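Local structure of DELTA1-pyrroline-2-carboxylate reductase (Thermococcus litoralis DSM 5473, 6T3E) at residues Glu258-Ser263 with Gly287-Gly292; Leu146-Ser151 with Trp235-Thr240. The protein catalyses the NADH-dependent reduction of Delta1-pyrroline-2-carboxylate to L-proline, probably as a step in L-hydroxyproline metabolism. All blocks are in the same frame, centred on the assembly; numbering follows the deposited sequence.

Contact 1 (Glu258-Ser263 with Gly287-Gly292)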
loop_
_atom_site.group_PDB
_atom_site.type_symbol
_atom_site.label_atom_id
_atom_site.label_comp_id
_atom_site.label_asym_id
_atom_site.label_seq_id
_atom_site.Cartn_x
_atom_site.Cartn_y
_atom_site.Cartn_z
ATOM N N GLU B 258 31.191 -13.336 -6.804
ATOM C CA GLU B 258 31.554 -14.643 -7.344
ATOM C C GLU B 258 30.406 -15.641 -7.217
ATOM O O GLU B 258 30.180 -16.452 -8.124
ATOM C CB GLU B 258 32.806 -15.169 -6.640
ATOM C CG GLU B 258 33.218 -16.577 -7.048
ATOM C CD GLU B 258 33.594 -16.670 -8.512
ATOM O OE1 GLU B 258 33.859 -15.615 -9.126
ATOM O OE2 GLU B 258 33.638 -17.799 -9.049
ATOM N N THR B 259 29.673 -15.595 -6.098
ATOM C CA THR B 259 28.558 -16.513 -5.894
ATOM C C THR B 259 27.481 -16.341 -6.966
ATOM O O THR B 259 26.999 -17.329 -7.538
ATOM C CB THR B 259 27.964 -16.295 -4.499
ATOM O OG1 THR B 259 28.952 -16.591 -3.503
ATOM C CG2 THR B 259 26.741 -17.182 -4.290
ATOM N N VAL B 260 27.121 -15.094 -7.276
ATOM C CA VAL B 260 26.073 -14.845 -8.260
ATOM C C VAL B 260 26.539 -15.254 -9.653
ATOM O O VAL B 260 25.839 -15.984 -10.366
ATOM C CB VAL B 260 25.627 -13.371 -8.218
ATOM C CG1 VAL B 260 24.416 -13.157 -9.106
ATOM C CG2 VAL B 260 25.315 -12.950 -6.789
ATOM N N ARG B 261 27.733 -14.804 -10.056
ATOM C CA ARG B 261 28.221 -15.122 -11.396
ATOM C C ARG B 261 28.354 -16.621 -11.600
ATOM O O ARG B 261 28.047 -17.136 -12.682
ATOM C CB ARG B 261 29.566 -14.444 -11.660
ATOM C CG ARG B 261 29.972 -14.463 -13.135
ATOM C CD ARG B 261 31.473 -14.632 -13.324
ATOM N NE ARG B 261 31.888 -16.034 -13.423
ATOM C CZ ARG B 261 32.561 -16.681 -12.475
ATOM N NH1 ARG B 261 32.890 -16.048 -11.359
ATOM N NH2 ARG B 261 32.902 -17.957 -12.634
ATOM N N LYS B 262 28.806 -17.337 -10.568
ATOM C CA LYS B 262 29.108 -18.757 -10.684
ATOM C C LYS B 262 27.860 -19.625 -10.844
ATOM O O LYS B 262 27.976 -20.774 -11.284
ATOM C CB LYS B 262 29.905 -19.200 -9.458
ATOM C CG LYS B 262 30.456 -20.593 -9.516
ATOM C CD LYS B 262 30.776 -21.100 -8.115
ATOM C CE LYS B 262 32.091 -20.548 -7.602
ATOM N NZ LYS B 262 33.199 -21.542 -7.774
ATOM N N SER B 263 26.676 -19.103 -10.536
ATOM C CA SER B 263 25.484 -19.926 -10.408
ATOM C C SER B 263 24.523 -19.715 -11.568
ATOM O O SER B 263 24.581 -18.716 -12.292
ATOM C CB SER B 263 24.742 -19.635 -9.100
ATOM O OG SER B 263 25.426 -20.155 -7.978
ATOM N N GLY B 287 29.949 -5.057 -13.515
ATOM C CA GLY B 287 30.152 -5.639 -14.827
ATOM C C GLY B 287 30.413 -7.135 -14.840
ATOM O O GLY B 287 30.699 -7.686 -15.913
ATOM N N VAL B 288 30.360 -7.800 -13.679
ATOM C CA VAL B 288 30.571 -9.246 -13.613
ATOM C C VAL B 288 29.423 -9.996 -14.276
ATOM O O VAL B 288 29.612 -11.069 -14.859
ATOM C CB VAL B 288 30.763 -9.694 -12.154
ATOM C CG1 VAL B 288 30.969 -11.193 -12.082
ATOM C CG2 VAL B 288 31.946 -8.983 -11.540
ATOM N N ILE B 289 28.211 -9.468 -14.167
ATOM C CA ILE B 289 27.047 -10.077 -14.786
ATOM C C ILE B 289 26.191 -8.973 -15.387
ATOM O O ILE B 289 26.372 -7.788 -15.099
ATOM C CB ILE B 289 26.239 -10.922 -13.778
ATOM C CG1 ILE B 289 25.958 -10.119 -12.507
ATOM C CG2 ILE B 289 26.984 -12.205 -13.440
ATOM C CD1 ILE B 289 24.753 -10.631 -11.719
ATOM N N ASP B 290 25.281 -9.373 -16.272
ATOM C CA ASP B 290 24.313 -8.463 -16.864
ATOM C C ASP B 290 22.921 -9.046 -16.662
ATOM O O ASP B 290 22.755 -10.101 -16.044
ATOM C CB ASP B 290 24.610 -8.204 -18.350
ATOM C CG ASP B 290 24.592 -9.473 -19.192
ATOM O OD1 ASP B 290 24.096 -10.511 -18.702
ATOM O OD2 ASP B 290 25.087 -9.430 -20.343
ATOM N N GLU B 291 21.920 -8.356 -17.215
ATOM C CA GLU B 291 20.528 -8.749 -17.017
ATOM C C GLU B 291 20.238 -10.137 -17.575
ATOM O O GLU B 291 19.307 -10.810 -17.113
ATOM C CB GLU B 291 19.606 -7.719 -17.664
ATOM C CG GLU B 291 18.151 -7.870 -17.295
ATOM C CD GLU B 291 17.322 -6.680 -17.732
ATOM O OE1 GLU B 291 17.847 -5.540 -17.700
ATOM O OE2 GLU B 291 16.144 -6.890 -18.099
ATOM N N GLY B 292 21.001 -10.568 -18.581
ATOM C CA GLY B 292 20.841 -11.879 -19.186
ATOM C C GLY B 292 21.330 -13.035 -18.339
ATOM O O GLY B 292 21.025 -14.187 -18.669
#
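Val260 and Arg261 on helix 257-262 meet Val288 and Ile289 through carbon atoms alone; no hydrogen bond crosses between the segments. On the buried side, Val260 CG1 touches Ile289 CD1 at 3.6 Å, the two side chains crossing at about a right angle. Ile289 puts CG1 between its backbone N and carbonyl carbon (chi1 50°). From there CD1 reaches Val260, while the other branch, CG2, lies against Arg261 CG at 3.8 Å. Nearer the surface, the aliphatic part of Arg261 passes over Val288, with CB 3.6 Å from Val288 CG1 and CG and CD close to the same methyl.

The charges stay within the helix. Arg261 bends at chi2 and chi3, away from the loop, and NH1 forms a salt bridge with Glu258 OE1, one turn back. Lys262 NZ adds a long one to Glu258 OE2, at 4.0 Å. Just beyond Gly292, the ring of His293 donates a hydrogen bond through NE2 to Val260 O.

Gly287, with positive phi, is the C-prime residue of a Schellman motif closing helix 278-286, the last helix in the crossover from strand 264-267 to edge strand 294-297 of the Rossmann-type sheet.

Contact 2 (Leu146-Ser151 with Trp235-Thr240)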
loop_
_atom_site.group_PDB
_atom_site.type_symbol
_atom_site.label_atom_id
_atom_site.label_comp_id
_atom_site.label_asym_id
_atom_site.label_seq_id
_atom_site.Cartn_x
_atom_site.Cartn_y
_atom_site.Cartn_z
ATOM N N LEU B 146 15.185 -26.958 -8.452
ATOM C CA LEU B 146 16.576 -26.538 -8.607
ATOM C C LEU B 146 17.580 -27.334 -7.791
ATOM O O LEU B 146 18.772 -27.273 -8.097
ATOM C CB LEU B 146 16.741 -25.056 -8.230
ATOM C CG LEU B 146 15.996 -24.013 -9.057
ATOM C CD1 LEU B 146 16.248 -22.619 -8.524
ATOM C CD2 LEU B 146 16.402 -24.123 -10.511
ATOM N N ALA B 147 17.147 -28.071 -6.776
ATOM C CA ALA B 147 18.068 -28.765 -5.892
ATOM C C ALA B 147 18.206 -30.220 -6.314
ATOM O O ALA B 147 17.276 -30.818 -6.866
ATOM C CB ALA B 147 17.602 -28.688 -4.435
ATOM N N ARG B 148 19.390 -30.778 -6.064
ATOM C CA ARG B 148 19.600 -32.193 -6.318
ATOM C C ARG B 148 18.620 -33.002 -5.482
ATOM O O ARG B 148 18.393 -32.700 -4.308
ATOM C CB ARG B 148 21.037 -32.589 -5.982
ATOM C CG ARG B 148 22.049 -32.370 -7.103
ATOM C CD ARG B 148 23.442 -32.912 -6.721
ATOM N NE ARG B 148 24.142 -32.117 -5.702
ATOM C CZ ARG B 148 24.366 -32.512 -4.447
ATOM N NH1 ARG B 148 25.025 -31.719 -3.601
ATOM N NH2 ARG B 148 23.936 -33.700 -4.040
ATOM N N LYS B 149 18.010 -34.012 -6.105
ATOM C CA LYS B 149 17.039 -34.836 -5.391
ATOM C C LYS B 149 17.695 -35.658 -4.290
ATOM O O LYS B 149 17.036 -36.004 -3.301
ATOM C CB LYS B 149 16.303 -35.740 -6.378
ATOM C CG LYS B 149 14.938 -35.204 -6.775
ATOM C CD LYS B 149 14.296 -36.066 -7.834
ATOM C CE LYS B 149 13.076 -35.397 -8.425
ATOM N NZ LYS B 149 11.877 -35.629 -7.572
ATOM N N ASP B 150 18.988 -35.954 -4.420
ATOM C CA ASP B 150 19.712 -36.713 -3.412
ATOM C C ASP B 150 20.396 -35.821 -2.379
ATOM O O ASP B 150 21.344 -36.266 -1.722
ATOM C CB ASP B 150 20.727 -37.642 -4.085
ATOM C CG ASP B 150 21.762 -36.893 -4.921
ATOM O OD1 ASP B 150 21.574 -35.686 -5.199
ATOM O OD2 ASP B 150 22.763 -37.532 -5.322
ATOM N N SER B 151 19.917 -34.592 -2.196
ATOM C CA SER B 151 20.506 -33.694 -1.207
ATOM C C SER B 151 20.141 -34.156 0.201
ATOM O O SER B 151 18.969 -34.412 0.490
ATOM C CB SER B 151 20.007 -32.262 -1.424
ATOM O OG SER B 151 20.211 -31.812 -2.756
ATOM N N TRP B 235 34.067 -21.033 -1.825
ATOM C CA TRP B 235 33.725 -22.161 -0.973
ATOM C C TRP B 235 32.715 -23.106 -1.599
ATOM O O TRP B 235 32.671 -24.283 -1.219
ATOM C CB TRP B 235 33.166 -21.670 0.365
ATOM C CG TRP B 235 33.999 -20.617 1.025
ATOM C CD1 TRP B 235 35.357 -20.434 0.906
ATOM C CD2 TRP B 235 33.533 -19.597 1.915
ATOM N NE1 TRP B 235 35.752 -19.360 1.662
ATOM C CE2 TRP B 235 34.655 -18.836 2.299
ATOM C CE3 TRP B 235 32.277 -19.256 2.432
ATOM C CZ2 TRP B 235 34.556 -17.756 3.173
ATOM C CZ3 TRP B 235 32.182 -18.180 3.298
ATOM C CH2 TRP B 235 33.313 -17.438 3.651
ATOM N N ILE B 236 31.903 -22.624 -2.534
ATOM C CA ILE B 236 30.787 -23.408 -3.048
ATOM C C ILE B 236 31.299 -24.461 -4.025
ATOM O O ILE B 236 31.823 -24.130 -5.094
ATOM C CB ILE B 236 29.749 -22.499 -3.717
ATOM C CG1 ILE B 236 29.568 -21.223 -2.886
ATOM C CG2 ILE B 236 28.442 -23.234 -3.868
ATOM C CD1 ILE B 236 28.463 -20.303 -3.371
ATOM N N ARG B 237 31.106 -25.731 -3.680
ATOM C CA ARG B 237 31.438 -26.805 -4.600
ATOM C C ARG B 237 30.263 -27.052 -5.541
ATOM O O ARG B 237 29.159 -26.547 -5.342
ATOM C CB ARG B 237 31.814 -28.082 -3.844
ATOM C CG ARG B 237 30.835 -28.506 -2.780
ATOM C CD ARG B 237 31.234 -29.856 -2.197
ATOM N NE ARG B 237 30.266 -30.338 -1.215
ATOM C CZ ARG B 237 29.060 -30.816 -1.516
ATOM N NH1 ARG B 237 28.656 -30.877 -2.780
ATOM N NH2 ARG B 237 28.253 -31.234 -0.547
ATOM N N GLU B 238 30.518 -27.817 -6.596
ATOM C CA GLU B 238 29.482 -28.057 -7.584
ATOM C C GLU B 238 28.322 -28.849 -6.986
ATOM O O GLU B 238 28.442 -29.521 -5.954
ATOM C CB GLU B 238 30.050 -28.785 -8.801
ATOM C CG GLU B 238 31.177 -29.738 -8.506
ATOM C CD GLU B 238 31.740 -30.356 -9.774
ATOM O OE1 GLU B 238 31.520 -31.569 -9.995
ATOM O OE2 GLU B 238 32.392 -29.627 -10.556
ATOM N N GLY B 239 27.178 -28.736 -7.649
ATOM C CA GLY B 239 25.996 -29.474 -7.276
ATOM C C GLY B 239 25.221 -28.934 -6.102
ATOM O O GLY B 239 24.247 -29.569 -5.686
ATOM N N THR B 240 25.602 -27.788 -5.559
ATOM C CA THR B 240 24.891 -27.218 -4.427
ATOM C C THR B 240 23.854 -26.217 -4.917
ATOM O O THR B 240 24.078 -25.500 -5.898
ATOM C CB THR B 240 25.845 -26.553 -3.436
ATOM O OG1 THR B 240 26.105 -25.209 -3.855
ATOM C CG2 THR B 240 27.148 -27.337 -3.322
#
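Arg148 reaches Gly239 by a nearly straight chi2 followed by a bend at chi3 (-72°), which swings NE and NH1 round to the same carbonyl oxygen. Arg237 comes from the other segment with its chain extended from CG to NE, ending with its NH1 3.8 Å from Arg148 NH1. The stronger bond to Gly239 O is from Arg148 NE, at 2.6 Å with an N-H...O angle of 142°; NH1 adds a weak second one at 3.1 Å. Arg148 NH2 turns back to form a salt bridge with Asp150 OD1 at 3.3 Å, from above the carboxylate plane. The two like charges are bridged by Asp218, whose OD1 forms salt bridges with Arg148 NH1 and Arg237 NH2.

A leucine in place of Arg148 would probably leave Gly239 O without these donors, Asp150 without its salt bridge and Asp218 with Arg237 but not Arg148. Gly239 takes positive phi at the third position of the type II turn Arg237-Thr240, and a CB there would run into Arg148 NE. Arg148 itself opens the type I turn to Ser151, and its O accepts both Ser151 N and OG (2.5 Å) from one face.

The first turn links helix 128-146 to strand 153-157. The second leads into strand 241-244, whose His241 packs against Leu146 and Ala147, while strand 219-222, lying between those two strands in the sheet, offers Ile219 to Ala147 and Ser151.

Contact 2 closes before contact 1 opens along the chain, and their centres lie 18 Å apart. They meet directly where helix 257-262 packs on the loop before strand 241-244: Thr259 CG2 lies 3.7 Å from Ile236 CD1. Both lie beside the eight-stranded parallel sheet, in the connections that lead into its strands. Contact 2 gathers the approaches to strands 153-157 and 241-244 near its middle, contact 1 those to 264-267 and 294-297 towards one edge. All four strands are entered from these segments, so both contacts sit at the N-terminal ends of the strands. In Rossmann-type domains the dinucleotide binds at the other ends, which places both contacts away from the usual cofactor side.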